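Local structure of monosaccharide ABC transporter substrate-binding protein, CUT2 family (Bradyrhizobium sp., 4YHS) at residues 163-168 against 207-212; 168-173 against 325-330; 173-178 against 245-250; 189-194 against 233-238; 256-261 against 271-276. The protein probably captures a sugar or related small solute in the periplasm and delivers it to an ABC importer of the CUT2 monosaccharide family. All coordinates share one frame; numbering follows the deposited sequence.

Contact 1: 163-168 against 207-212; sequences SFYTMG and FMDAVK
Tyr165 holds its CG anti to the backbone N (chi1 178°), which swings the ring out to the side of its helix, while Asp209 turns its carboxylate anti to its own carbonyl carbon (chi1 -72°). The two side chains meet at about a right angle, with ring and carboxylate planes 57° apart. The phenol donates its proton to the acid: Tyr165 OH lies 2.6 Å from Asp209 OD2. That oxygen receives it on its anti lone pair, the one facing away from OD1, and sits at the ring edge in the plane of the tyrosine. A negative charge on Asp209 would be expected to strengthen so short a bond. At the backbone end of the tyrosine, Ser163 is the N-cap of helix 164-178: its OG accepts from Tyr165 N at 3.0 Å, fixing the first turn from which the tyrosine projects.

Further along, the backbones themselves close in, with Gly168 CA and Phe207 CA only 4.4 Å apart. Gly168 O takes a CA-H...O contact from Phe207 CA at 3.4 Å and also lies near the plane of the phenylalanine ring, 3.7 Å from Phe207 CD1. A CB on Gly168 would come about 3.2 Å from Phe207 N, so the missing side chain permits this close helix-helix approach. Beyond the contact, Phe207 stacks on Trp190 of strand 186-191 and rests on Val218 of strand 216-218, while Thr166 and Met167 (a selenomethionine) pack against Ile327 of strand 322-331; helix 164-178 thus lies between helix 198-211 and that long strand.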
# COMPACT_ATOMS: atom_id res chain seq x y z
N SER A 163 -1.96 6.77 2.40
CA SER A 163 -2.64 6.67 3.70
C SER A 163 -3.66 5.56 3.75
O SER A 163 -4.46 5.42 2.81
CB SER A 163 -3.36 8.00 4.03
OG SER A 163 -4.13 7.89 5.22
N PHE A 164 -3.66 4.77 4.84
CA PHE A 164 -4.66 3.72 5.02
C PHE A 164 -6.03 4.35 5.32
O PHE A 164 -7.03 3.68 5.14
CB PHE A 164 -4.25 2.74 6.12
CG PHE A 164 -3.66 1.45 5.57
CD1 PHE A 164 -4.47 0.49 5.01
CD2 PHE A 164 -2.29 1.24 5.62
CE1 PHE A 164 -3.92 -0.67 4.49
CE2 PHE A 164 -1.75 0.07 5.11
CZ PHE A 164 -2.56 -0.88 4.55
N TYR A 165 -6.08 5.63 5.71
CA TYR A 165 -7.37 6.30 5.82
C TYR A 165 -8.04 6.28 4.45
O TYR A 165 -9.22 5.92 4.29
CB TYR A 165 -7.23 7.74 6.31
CG TYR A 165 -8.56 8.48 6.38
CD1 TYR A 165 -9.08 9.13 5.28
CD2 TYR A 165 -9.30 8.51 7.56
CE1 TYR A 165 -10.28 9.79 5.34
CE2 TYR A 165 -10.52 9.15 7.61
CZ TYR A 165 -10.99 9.80 6.50
OH TYR A 165 -12.18 10.45 6.56
N THR A 166 -7.26 6.64 3.43
CA THR A 166 -7.76 6.71 2.06
C THR A 166 -8.11 5.34 1.50
O THR A 166 -9.09 5.19 0.76
CB THR A 166 -6.73 7.40 1.12
OG1 THR A 166 -6.27 8.60 1.73
CG2 THR A 166 -7.34 7.69 -0.27
N MSE A 167 -7.31 4.32 1.81
CA MSE A 167 -7.70 2.96 1.45
C MSE A 167 -9.07 2.56 2.00
O MSE A 167 -9.89 1.96 1.28
CB MSE A 167 -6.66 1.95 1.93
CG MSE A 167 -5.27 2.18 1.37
SE MSE A 167 -5.16 1.68 -0.52
CE MSE A 167 -4.78 -0.23 -0.22
N GLY A 168 -9.31 2.82 3.29
CA GLY A 168 -10.62 2.52 3.87
C GLY A 168 -11.73 3.36 3.24
O GLY A 168 -12.82 2.87 2.93
N PHE A 207 -13.27 4.21 6.33
CA PHE A 207 -14.42 3.42 5.90
C PHE A 207 -15.72 3.96 6.50
O PHE A 207 -16.71 4.13 5.81
CB PHE A 207 -14.22 1.96 6.28
CG PHE A 207 -15.28 1.05 5.77
CD1 PHE A 207 -15.29 0.65 4.45
CD2 PHE A 207 -16.29 0.61 6.62
CE1 PHE A 207 -16.28 -0.20 3.96
CE2 PHE A 207 -17.29 -0.23 6.14
CZ PHE A 207 -17.29 -0.63 4.81
N MSE A 208 -15.69 4.25 7.79
CA MSE A 208 -16.89 4.70 8.49
C MSE A 208 -17.28 6.09 8.01
O MSE A 208 -18.47 6.36 7.85
CB MSE A 208 -16.69 4.70 10.01
CG MSE A 208 -16.49 3.34 10.64
SE MSE A 208 -17.95 2.07 10.25
CE MSE A 208 -19.40 2.82 11.37
N ASP A 209 -16.29 6.96 7.80
CA ASP A 209 -16.57 8.33 7.37
C ASP A 209 -17.20 8.23 5.99
O ASP A 209 -18.17 8.92 5.72
CB ASP A 209 -15.31 9.21 7.30
CG ASP A 209 -14.76 9.59 8.65
OD1 ASP A 209 -15.44 9.40 9.69
OD2 ASP A 209 -13.62 10.11 8.67
N ALA A 210 -16.66 7.37 5.14
CA ALA A 210 -17.12 7.32 3.75
C ALA A 210 -18.53 6.74 3.55
O ALA A 210 -19.21 7.13 2.61
CB ALA A 210 -16.10 6.54 2.87
N VAL A 211 -19.00 5.87 4.45
CA VAL A 211 -20.33 5.26 4.31
C VAL A 211 -21.41 6.05 5.03
O VAL A 211 -22.60 5.78 4.88
CB VAL A 211 -20.37 3.80 4.82
CG1 VAL A 211 -19.38 2.94 4.02
CG2 VAL A 211 -20.11 3.72 6.32
N LYS A 212 -21.00 7.05 5.79
CA LYS A 212 -21.94 7.87 6.53
C LYS A 212 -22.89 8.55 5.56
O LYS A 212 -22.48 9.03 4.50
CB LYS A 212 -21.16 8.89 7.36
CG LYS A 212 -21.95 9.58 8.46
CD LYS A 212 -21.04 10.12 9.62
CE LYS A 212 -19.52 10.19 9.33
NZ LYS A 212 -19.09 11.08 8.19

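Contact 2: 168-173 against 325-330; sequences GAETGS and PKIFVV
Glu170 meets Ile327 and Val329 with the aliphatic part of its side chain, and the apolar and polar halves of the contact divide at its CD. On the packed side, Glu170 CG rests 3.9 Å from Ile327 CG2, and Glu170 CB touches that methyl and Val329 CG2 alike, at 4.1 Å from Ile327 CG2. Val329 CG2 also presses on the helix backbone, 3.6 Å from Glu170 O. With its CG1 anti to the backbone N (chi1 172°), Val329 directs CG2 at this turn, while CG1 passes to Tyr174 one turn on. Ile327 continues the apolar surface toward Thr166 and Met167 of the same helix and toward Pro295.

Strand 322-331 belongs to the large mixed sheet of this two-lobed periplasmic binding protein and passes from one lobe to the other: it pairs with strands 29-35 and 158-160 in its earlier part and with 293-296 beside this contact, through Phe328 to Ala296 and Val330 to Ala294. Helix 164-178 packs on it here from the side opposite the Phe328 side chain, which points away.

The polar side is looser and wet. A bend at chi2 (-69°) turns the Glu170 carboxylate away from the isoleucine methyl, and the link to the strand is made through water: one molecule donates to Ile327 O at 2.8 Å and, weakly, to Glu170 OE2 at 2.9 Å. Lys326 NZ remains 5.2 Å from Glu170 OE2, close enough for some electrostatic attraction but not for direct pairing; the ammonium forms its salt bridge with Asp46 instead.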
# COMPACT_ATOMS: atom_id res chain seq x y z
N GLY A 168 -9.31 2.82 3.29
CA GLY A 168 -10.62 2.52 3.87
C GLY A 168 -11.73 3.36 3.24
O GLY A 168 -12.82 2.87 2.93
N ALA A 169 -11.46 4.65 3.05
CA ALA A 169 -12.42 5.58 2.50
C ALA A 169 -12.87 5.19 1.09
O ALA A 169 -14.05 5.22 0.78
CB ALA A 169 -11.85 6.98 2.49
N GLU A 170 -11.92 4.80 0.25
CA GLU A 170 -12.25 4.45 -1.12
C GLU A 170 -13.10 3.18 -1.13
O GLU A 170 -14.03 3.02 -1.95
CB GLU A 170 -10.97 4.29 -1.96
CG GLU A 170 -10.32 5.64 -2.27
CD GLU A 170 -11.16 6.47 -3.25
OE1 GLU A 170 -11.99 5.88 -3.97
OE2 GLU A 170 -11.00 7.70 -3.28
N THR A 171 -12.81 2.29 -0.19
CA THR A 171 -13.55 1.03 -0.10
C THR A 171 -15.02 1.37 0.29
O THR A 171 -15.99 0.83 -0.28
CB THR A 171 -12.93 0.08 0.92
OG1 THR A 171 -11.55 -0.19 0.59
CG2 THR A 171 -13.70 -1.24 0.91
N GLY A 172 -15.15 2.24 1.27
CA GLY A 172 -16.45 2.65 1.75
C GLY A 172 -17.27 3.40 0.70
O GLY A 172 -18.46 3.15 0.54
N SER A 173 -16.62 4.32 -0.01
CA SER A 173 -17.33 5.15 -1.01
C SER A 173 -17.86 4.32 -2.15
O SER A 173 -18.95 4.59 -2.66
CB SER A 173 -16.41 6.23 -1.57
OG SER A 173 -16.15 7.21 -0.59
N PRO A 325 0.62 7.23 -5.23
CA PRO A 325 -0.31 6.91 -6.31
C PRO A 325 -1.75 7.21 -5.89
O PRO A 325 -2.09 7.10 -4.72
CB PRO A 325 -0.11 5.41 -6.51
CG PRO A 325 1.26 5.15 -6.03
CD PRO A 325 1.46 6.07 -4.88
N LYS A 326 -2.57 7.63 -6.84
CA LYS A 326 -3.99 7.83 -6.57
C LYS A 326 -4.65 6.49 -6.38
O LYS A 326 -4.61 5.61 -7.25
CB LYS A 326 -4.64 8.60 -7.71
CG LYS A 326 -6.11 8.86 -7.54
CD LYS A 326 -6.32 10.06 -6.65
CE LYS A 326 -7.81 10.38 -6.43
NZ LYS A 326 -7.95 11.41 -5.36
N ILE A 327 -5.29 6.33 -5.25
CA ILE A 327 -5.90 5.05 -4.94
C ILE A 327 -7.21 4.91 -5.72
O ILE A 327 -7.98 5.86 -5.82
CB ILE A 327 -6.14 4.92 -3.43
CG1 ILE A 327 -4.81 4.82 -2.71
CG2 ILE A 327 -7.03 3.70 -3.12
CD1 ILE A 327 -4.90 5.22 -1.24
N PHE A 328 -7.44 3.71 -6.27
CA PHE A 328 -8.63 3.40 -7.04
C PHE A 328 -9.07 1.99 -6.71
O PHE A 328 -8.26 1.14 -6.31
CB PHE A 328 -8.40 3.53 -8.56
CG PHE A 328 -7.29 2.66 -9.10
CD1 PHE A 328 -5.97 3.11 -9.11
CD2 PHE A 328 -7.56 1.42 -9.65
CE1 PHE A 328 -4.94 2.33 -9.63
CE2 PHE A 328 -6.53 0.62 -10.15
CZ PHE A 328 -5.22 1.08 -10.14
N VAL A 329 -10.37 1.75 -6.89
CA VAL A 329 -10.94 0.47 -6.51
C VAL A 329 -10.92 -0.43 -7.74
O VAL A 329 -11.40 -0.05 -8.80
CB VAL A 329 -12.36 0.62 -5.96
CG1 VAL A 329 -13.00 -0.72 -5.75
CG2 VAL A 329 -12.34 1.43 -4.64
N VAL A 330 -10.37 -1.63 -7.57
CA VAL A 330 -10.36 -2.64 -8.59
C VAL A 330 -11.54 -3.62 -8.45
O VAL A 330 -11.76 -4.18 -7.35
CB VAL A 330 -9.04 -3.41 -8.53
CG1 VAL A 330 -9.01 -4.54 -9.54
CG2 VAL A 330 -7.88 -2.44 -8.78
O HOH W 1 -8.31 8.05 -4.16

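Contact 3: 173-178 against 245-250; sequences SYLAKK and IRYVAG
Leu175 covers one face of the Tyr247 ring, joining helix 164-178 to strand 247-250, an inner strand of the four-stranded parallel sheet of this alpha/beta lobe. The main interaction is CH-pi: Leu175 CD2 stands 3.8 Å from the ring centroid of Tyr247 and 8° off the ring normal, almost straight above the middle. All six ring carbons are consequently within about 4.2 Å of this single methyl. Coming from facing backbones, the leucine and the tyrosine overlap in antiparallel fashion, one leucine branch pointing its methyl obliquely at the ring. The opposite face is covered too: Arg246 CG sits 3.6 Å above its plane, toward the rim, making the ring the middle layer between an aliphatic methyl and an arginine stem.

Polar and charged groups gather round the phenol. Tyr247 OH is hydrogen-bonded to His179, just past the helix end, and the guanidinium of Arg246 turns a face to this oxygen while NH1 is paired with Asp272. Replacing Tyr247 by an alanine would probably leave Leu175 CD2 without its ring, and His179 without its hydroxyl partner.

Van der Waals contact completes the set. The Lys178 chain, bent at chi3 and chi4, curls back toward the strand and brings its last methylene alongside the phenol, with Lys178 CE 3.9 Å from Tyr247 OH.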
# COMPACT_ATOMS: atom_id res chain seq x y z
N SER A 173 -16.62 4.32 -0.01
CA SER A 173 -17.33 5.15 -1.01
C SER A 173 -17.86 4.32 -2.15
O SER A 173 -18.95 4.59 -2.66
CB SER A 173 -16.41 6.23 -1.57
OG SER A 173 -16.15 7.21 -0.59
N TYR A 174 -17.06 3.34 -2.56
CA TYR A 174 -17.48 2.33 -3.53
C TYR A 174 -18.83 1.69 -3.13
O TYR A 174 -19.76 1.56 -3.94
CB TYR A 174 -16.39 1.25 -3.65
CG TYR A 174 -16.64 0.18 -4.71
CD1 TYR A 174 -16.30 0.40 -6.04
CD2 TYR A 174 -17.18 -1.05 -4.37
CE1 TYR A 174 -16.51 -0.59 -7.02
CE2 TYR A 174 -17.38 -2.03 -5.32
CZ TYR A 174 -17.04 -1.79 -6.65
OH TYR A 174 -17.26 -2.80 -7.57
N LEU A 175 -18.93 1.26 -1.89
CA LEU A 175 -20.19 0.67 -1.44
C LEU A 175 -21.29 1.71 -1.30
O LEU A 175 -22.42 1.49 -1.70
CB LEU A 175 -19.99 -0.06 -0.11
CG LEU A 175 -19.21 -1.36 -0.20
CD1 LEU A 175 -19.02 -1.91 1.17
CD2 LEU A 175 -19.93 -2.40 -1.09
N ALA A 176 -20.95 2.86 -0.73
CA ALA A 176 -21.95 3.90 -0.52
C ALA A 176 -22.60 4.37 -1.84
O ALA A 176 -23.78 4.69 -1.86
CB ALA A 176 -21.33 5.07 0.21
N LYS A 177 -21.83 4.39 -2.93
CA LYS A 177 -22.37 4.78 -4.23
C LYS A 177 -23.40 3.77 -4.73
O LYS A 177 -24.41 4.13 -5.33
CB LYS A 177 -21.24 4.93 -5.26
CG LYS A 177 -20.43 6.24 -5.18
CD LYS A 177 -19.14 6.09 -5.95
CE LYS A 177 -18.50 7.42 -6.28
NZ LYS A 177 -17.42 7.79 -5.33
N LYS A 178 -23.13 2.49 -4.47
CA LYS A 178 -24.06 1.41 -4.84
C LYS A 178 -25.34 1.42 -4.00
O LYS A 178 -26.36 0.87 -4.41
CB LYS A 178 -23.36 0.05 -4.71
CG LYS A 178 -22.19 -0.10 -5.66
CD LYS A 178 -21.22 -1.25 -5.31
CE LYS A 178 -21.77 -2.60 -5.67
NZ LYS A 178 -21.73 -2.83 -7.14
N ILE A 245 -26.72 -10.49 6.25
CA ILE A 245 -25.58 -9.66 5.88
C ILE A 245 -25.51 -9.65 4.36
O ILE A 245 -25.69 -10.70 3.75
CB ILE A 245 -24.25 -10.18 6.45
CG1 ILE A 245 -24.14 -9.85 7.93
CG2 ILE A 245 -23.07 -9.50 5.78
CD1 ILE A 245 -22.95 -10.54 8.60
N ARG A 246 -25.27 -8.48 3.77
CA ARG A 246 -25.15 -8.37 2.30
C ARG A 246 -23.68 -8.32 1.85
O ARG A 246 -23.33 -8.84 0.79
CB ARG A 246 -25.90 -7.13 1.83
CG ARG A 246 -25.84 -6.89 0.34
CD ARG A 246 -26.51 -8.02 -0.44
NE ARG A 246 -26.38 -7.79 -1.87
CZ ARG A 246 -25.32 -8.12 -2.60
NH1 ARG A 246 -24.28 -8.72 -2.04
NH2 ARG A 246 -25.31 -7.84 -3.90
N TYR A 247 -22.82 -7.71 2.66
CA TYR A 247 -21.39 -7.62 2.36
C TYR A 247 -20.54 -8.00 3.54
O TYR A 247 -20.86 -7.66 4.67
CB TYR A 247 -20.96 -6.21 1.94
CG TYR A 247 -21.66 -5.70 0.72
CD1 TYR A 247 -21.27 -6.10 -0.54
CD2 TYR A 247 -22.73 -4.82 0.84
CE1 TYR A 247 -21.91 -5.63 -1.66
CE2 TYR A 247 -23.39 -4.34 -0.28
CZ TYR A 247 -22.95 -4.76 -1.53
OH TYR A 247 -23.57 -4.32 -2.67
N VAL A 248 -19.43 -8.67 3.24
CA VAL A 248 -18.37 -8.95 4.19
C VAL A 248 -17.15 -8.18 3.70
O VAL A 248 -16.64 -8.45 2.61
CB VAL A 248 -18.08 -10.45 4.28
CG1 VAL A 248 -16.74 -10.73 4.98
CG2 VAL A 248 -19.23 -11.14 4.98
N ALA A 249 -16.75 -7.18 4.46
CA ALA A 249 -15.62 -6.35 4.07
C ALA A 249 -14.61 -6.30 5.19
O ALA A 249 -14.98 -6.27 6.37
CB ALA A 249 -16.06 -4.95 3.72
N GLY A 250 -13.34 -6.23 4.82
CA GLY A 250 -12.31 -6.11 5.84
C GLY A 250 -10.93 -6.36 5.27
O GLY A 250 -10.66 -6.00 4.13

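Contact 4: 189-194 against 233-238; sequences GWFPGP and KLVEDA
Phe191 is the bump of this contact: its ring projects from the strand into a hollow on the helix shaped by Leu234, Val235 and Ala238. CG lies anti to the carbonyl carbon (chi1 -57°), which carries the ring straight across to the helix. Val235 forms one wall, its CG2 over the middle of the ring face in a CH-pi contact, 4.0 Å from the centroid of Phe191 and 11° off the normal. The floor is Ala238, whose small methyl meets the ring edge in plane, with CB 3.7 Å from Phe191 CZ. Leu234 closes the near end with its stem, CB resting 3.9 Å from Phe191 CD1, and its carbonyl approaches obliquely, O being 3.7 Å from Phe191 CE1.

Strand 186-191 lies next to the edge strand of the parallel sheet, and helix 228-241 covers it in the manner of an alpha/beta sandwich, running nearly antiparallel to it: the short segment axes make 162° and come within 9.7 Å. Thr254 of helix 252-264 and Val248 of the adjoining strand extend the apolar surroundings of the ring and of Val235. An alanine at Phe191 would probably open a gap between strand and helix, with Val235 CG2 and Ala238 CB losing the ring they rest on.

Gly189, two residues earlier on the same face, matters by having no side chain; a CB there would come about 3.1 Å from Phe191 CE2, crowding the very ring that fills the hollow.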
# COMPACT_ATOMS: atom_id res chain seq x y z
N GLY A 189 -20.83 -6.49 7.20
CA GLY A 189 -19.98 -7.02 8.25
C GLY A 189 -18.59 -6.50 7.96
O GLY A 189 -18.12 -6.63 6.85
N TRP A 190 -17.97 -5.86 8.95
CA TRP A 190 -16.71 -5.11 8.79
C TRP A 190 -15.66 -5.70 9.73
O TRP A 190 -15.89 -5.81 10.94
CB TRP A 190 -16.98 -3.64 9.06
CG TRP A 190 -15.80 -2.69 9.04
CD1 TRP A 190 -15.44 -1.85 10.03
CD2 TRP A 190 -14.85 -2.47 7.97
NE1 TRP A 190 -14.33 -1.13 9.69
CE2 TRP A 190 -13.95 -1.48 8.42
CE3 TRP A 190 -14.68 -3.00 6.70
CZ2 TRP A 190 -12.89 -1.02 7.64
CZ3 TRP A 190 -13.62 -2.55 5.92
CH2 TRP A 190 -12.75 -1.57 6.39
N PHE A 191 -14.51 -6.08 9.15
CA PHE A 191 -13.49 -6.88 9.81
C PHE A 191 -12.15 -6.22 9.57
O PHE A 191 -11.43 -6.63 8.66
CB PHE A 191 -13.50 -8.30 9.27
CG PHE A 191 -14.84 -8.97 9.43
CD1 PHE A 191 -15.17 -9.65 10.59
CD2 PHE A 191 -15.78 -8.89 8.42
CE1 PHE A 191 -16.41 -10.26 10.73
CE2 PHE A 191 -17.03 -9.51 8.57
CZ PHE A 191 -17.34 -10.18 9.74
N PRO A 192 -11.81 -5.20 10.38
CA PRO A 192 -10.74 -4.28 9.98
C PRO A 192 -9.31 -4.75 10.28
O PRO A 192 -8.37 -4.14 9.75
CB PRO A 192 -11.08 -3.00 10.77
CG PRO A 192 -11.93 -3.45 11.89
CD PRO A 192 -12.68 -4.64 11.42
N GLY A 193 -9.14 -5.81 11.06
CA GLY A 193 -7.80 -6.28 11.40
C GLY A 193 -7.54 -6.05 12.89
O GLY A 193 -8.47 -5.89 13.65
N PRO A 194 -6.27 -6.04 13.31
CA PRO A 194 -6.01 -6.00 14.76
C PRO A 194 -6.31 -4.64 15.44
O PRO A 194 -5.84 -3.58 15.00
CB PRO A 194 -4.52 -6.34 14.84
CG PRO A 194 -3.97 -5.99 13.50
CD PRO A 194 -5.06 -6.41 12.56
N LYS A 233 -13.18 -17.38 11.53
CA LYS A 233 -14.05 -17.57 12.68
C LYS A 233 -14.89 -16.31 12.93
O LYS A 233 -16.08 -16.42 13.17
CB LYS A 233 -13.21 -17.95 13.92
CG LYS A 233 -13.96 -18.00 15.25
CD LYS A 233 -15.02 -19.07 15.30
CE LYS A 233 -15.59 -19.17 16.72
NZ LYS A 233 -16.90 -19.88 16.72
N LEU A 234 -14.30 -15.13 12.80
CA LEU A 234 -15.08 -13.90 12.92
C LEU A 234 -16.21 -13.83 11.87
O LEU A 234 -17.35 -13.48 12.18
CB LEU A 234 -14.17 -12.67 12.77
CG LEU A 234 -13.08 -12.51 13.84
CD1 LEU A 234 -12.09 -11.39 13.46
CD2 LEU A 234 -13.67 -12.30 15.23
N VAL A 235 -15.88 -14.15 10.62
CA VAL A 235 -16.89 -14.08 9.56
C VAL A 235 -17.97 -15.13 9.81
O VAL A 235 -19.17 -14.84 9.69
CB VAL A 235 -16.26 -14.26 8.17
CG1 VAL A 235 -17.36 -14.36 7.10
CG2 VAL A 235 -15.36 -13.11 7.84
N GLU A 236 -17.57 -16.34 10.19
CA GLU A 236 -18.54 -17.39 10.53
C GLU A 236 -19.52 -16.91 11.58
O GLU A 236 -20.74 -16.99 11.41
CB GLU A 236 -17.83 -18.65 11.03
CG GLU A 236 -17.09 -19.44 9.97
CD GLU A 236 -16.18 -20.50 10.57
OE1 GLU A 236 -16.65 -21.22 11.48
OE2 GLU A 236 -15.00 -20.59 10.16
N ASP A 237 -18.98 -16.38 12.67
CA ASP A 237 -19.79 -15.93 13.78
C ASP A 237 -20.73 -14.82 13.36
O ASP A 237 -21.88 -14.79 13.79
CB ASP A 237 -18.89 -15.46 14.93
CG ASP A 237 -18.21 -16.61 15.66
OD1 ASP A 237 -18.62 -17.78 15.48
OD2 ASP A 237 -17.26 -16.32 16.42
N ALA A 238 -20.26 -13.94 12.46
CA ALA A 238 -21.08 -12.84 11.98
C ALA A 238 -22.26 -13.35 11.14
O ALA A 238 -23.40 -12.91 11.32
CB ALA A 238 -20.25 -11.86 11.19

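Contact 5: 256-261 against 271-276; sequences EAAQGL and VDLLAF
Leu273 reaches from its strand to Ala258 and Gln259 of the helix packed on it. CB leaves the backbone toward the helix and CG then stands anti to the carbonyl carbon (chi1 -48°), with neither atom yet within 4.2 Å of it; the two methyls do the touching. CD2 goes to Ala258, lying 3.7 Å from Ala258 CB. CD1 spreads more widely: it touches that same Ala258 CB and Gln259 CG, and lies 3.7 Å from Gln259 N. The leucine fork thus straddles the alanine methyl and rides onto the next residue's backbone.

This is the return leg of a beta-alpha-beta unit in which strand 247-250 leads through helix 252-264 to the parallel edge strand 272-275. Val248 of the first strand also packs on Leu273, and Leu261 one turn further along the helix contacts Val235 of helix 228-241.

The extended Gln259 chain carries its amide beyond the leucine along its own helix, where NE2 donates to Glu256 O at 3.0 Å in a nearly straight bond, 170° at the hydrogen, reaching a lone pair in the carbonyl plane. Of Gln259, CG and the backbone N and CA are what Leu273 CD1 meets. The junction therefore rests on dispersion and on exclusion of water from methyl groups, and it probably depends on how closely those methyls fit, since no polar pair spans the two segments.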
# COMPACT_ATOMS: atom_id res chain seq x y z
N GLU A 256 -10.11 -13.17 1.54
CA GLU A 256 -9.63 -14.45 0.99
C GLU A 256 -10.19 -15.63 1.74
O GLU A 256 -10.65 -16.60 1.13
CB GLU A 256 -8.11 -14.51 0.97
CG GLU A 256 -7.46 -13.46 0.11
CD GLU A 256 -5.93 -13.51 0.18
OE1 GLU A 256 -5.29 -12.46 0.43
OE2 GLU A 256 -5.40 -14.62 -0.01
N ALA A 257 -10.19 -15.57 3.08
CA ALA A 257 -10.70 -16.68 3.88
C ALA A 257 -12.22 -16.84 3.73
O ALA A 257 -12.73 -17.96 3.78
CB ALA A 257 -10.29 -16.50 5.37
N ALA A 258 -12.93 -15.73 3.48
CA ALA A 258 -14.40 -15.75 3.40
C ALA A 258 -14.90 -16.48 2.15
O ALA A 258 -16.03 -16.99 2.13
CB ALA A 258 -14.94 -14.31 3.44
N GLN A 259 -14.07 -16.56 1.12
CA GLN A 259 -14.51 -17.19 -0.14
C GLN A 259 -14.99 -18.62 0.09
O GLN A 259 -16.05 -19.06 -0.42
CB GLN A 259 -13.37 -17.18 -1.16
CG GLN A 259 -12.85 -15.83 -1.56
CD GLN A 259 -11.65 -15.99 -2.47
OE1 GLN A 259 -11.73 -15.77 -3.68
NE2 GLN A 259 -10.54 -16.41 -1.89
N GLY A 260 -14.22 -19.36 0.88
CA GLY A 260 -14.53 -20.76 1.14
C GLY A 260 -15.75 -20.94 2.02
O GLY A 260 -16.57 -21.86 1.83
N LEU A 261 -15.86 -20.06 3.01
CA LEU A 261 -17.03 -20.02 3.89
C LEU A 261 -18.30 -19.71 3.12
O LEU A 261 -19.36 -20.31 3.35
CB LEU A 261 -16.84 -18.95 4.99
CG LEU A 261 -15.53 -18.97 5.77
CD1 LEU A 261 -15.58 -17.89 6.85
CD2 LEU A 261 -15.26 -20.33 6.37
N VAL A 271 -23.91 -12.93 -0.66
CA VAL A 271 -23.01 -12.11 0.12
C VAL A 271 -21.81 -11.83 -0.74
O VAL A 271 -21.19 -12.76 -1.26
CB VAL A 271 -22.60 -12.82 1.42
CG1 VAL A 271 -21.59 -11.97 2.21
CG2 VAL A 271 -23.84 -13.20 2.26
N ASP A 272 -21.49 -10.54 -0.94
CA ASP A 272 -20.28 -10.15 -1.64
C ASP A 272 -19.14 -9.77 -0.72
O ASP A 272 -19.35 -9.28 0.41
CB ASP A 272 -20.58 -9.00 -2.59
CG ASP A 272 -21.29 -9.46 -3.83
OD1 ASP A 272 -20.65 -10.15 -4.62
OD2 ASP A 272 -22.49 -9.16 -4.00
N LEU A 273 -17.93 -10.02 -1.20
CA LEU A 273 -16.72 -9.83 -0.40
C LEU A 273 -15.91 -8.65 -0.88
O LEU A 273 -15.75 -8.44 -2.08
CB LEU A 273 -15.88 -11.10 -0.43
CG LEU A 273 -16.66 -12.38 -0.14
CD1 LEU A 273 -15.76 -13.60 -0.31
CD2 LEU A 273 -17.22 -12.35 1.28
N LEU A 274 -15.38 -7.87 0.07
CA LEU A 274 -14.49 -6.79 -0.29
C LEU A 274 -13.32 -6.77 0.67
O LEU A 274 -13.47 -7.18 1.83
CB LEU A 274 -15.22 -5.44 -0.27
CG LEU A 274 -16.30 -5.11 -1.30
CD1 LEU A 274 -17.68 -5.57 -0.85
CD2 LEU A 274 -16.29 -3.62 -1.55
N ALA A 275 -12.16 -6.33 0.18
CA ALA A 275 -11.00 -6.07 1.02
C ALA A 275 -10.68 -4.58 0.94
O ALA A 275 -11.04 -3.93 -0.06
CB ALA A 275 -9.80 -6.93 0.59
N PHE A 276 -10.01 -4.02 1.95
CA PHE A 276 -9.59 -2.62 1.85
C PHE A 276 -8.10 -2.49 1.49
O PHE A 276 -7.53 -1.39 1.56
CB PHE A 276 -9.91 -1.80 3.13
CG PHE A 276 -9.20 -2.25 4.38
CD1 PHE A 276 -7.96 -1.72 4.74
CD2 PHE A 276 -9.83 -3.13 5.26
CE1 PHE A 276 -7.33 -2.11 5.94
CE2 PHE A 276 -9.22 -3.50 6.44
CZ PHE A 276 -7.97 -2.99 6.78

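In the fold
Contacts 1, 3, 4 and 5 lie in one lobe, and contact 2 stands at its border with the other. Contacts 1, 2 and 3 follow each other along helix 164-178, sharing Gly168 and then Ser173; the centres of 1 and 2 are about 8 Å apart, those of 2 and 3 about 12 Å. Contacts 3, 4 and 5 reach neighbouring strands of the parallel sheet, from 186-191 through 247-250 to 272-275, with 4 and 5 about 10 Å apart. Contact 3 lies on one sheet face, 4 and 5 on the other. Contact 2 closes the longest loop, enclosing 3, 4 and 5, and ties the lobe to strand 322-331, whose earlier part comes from the other lobe.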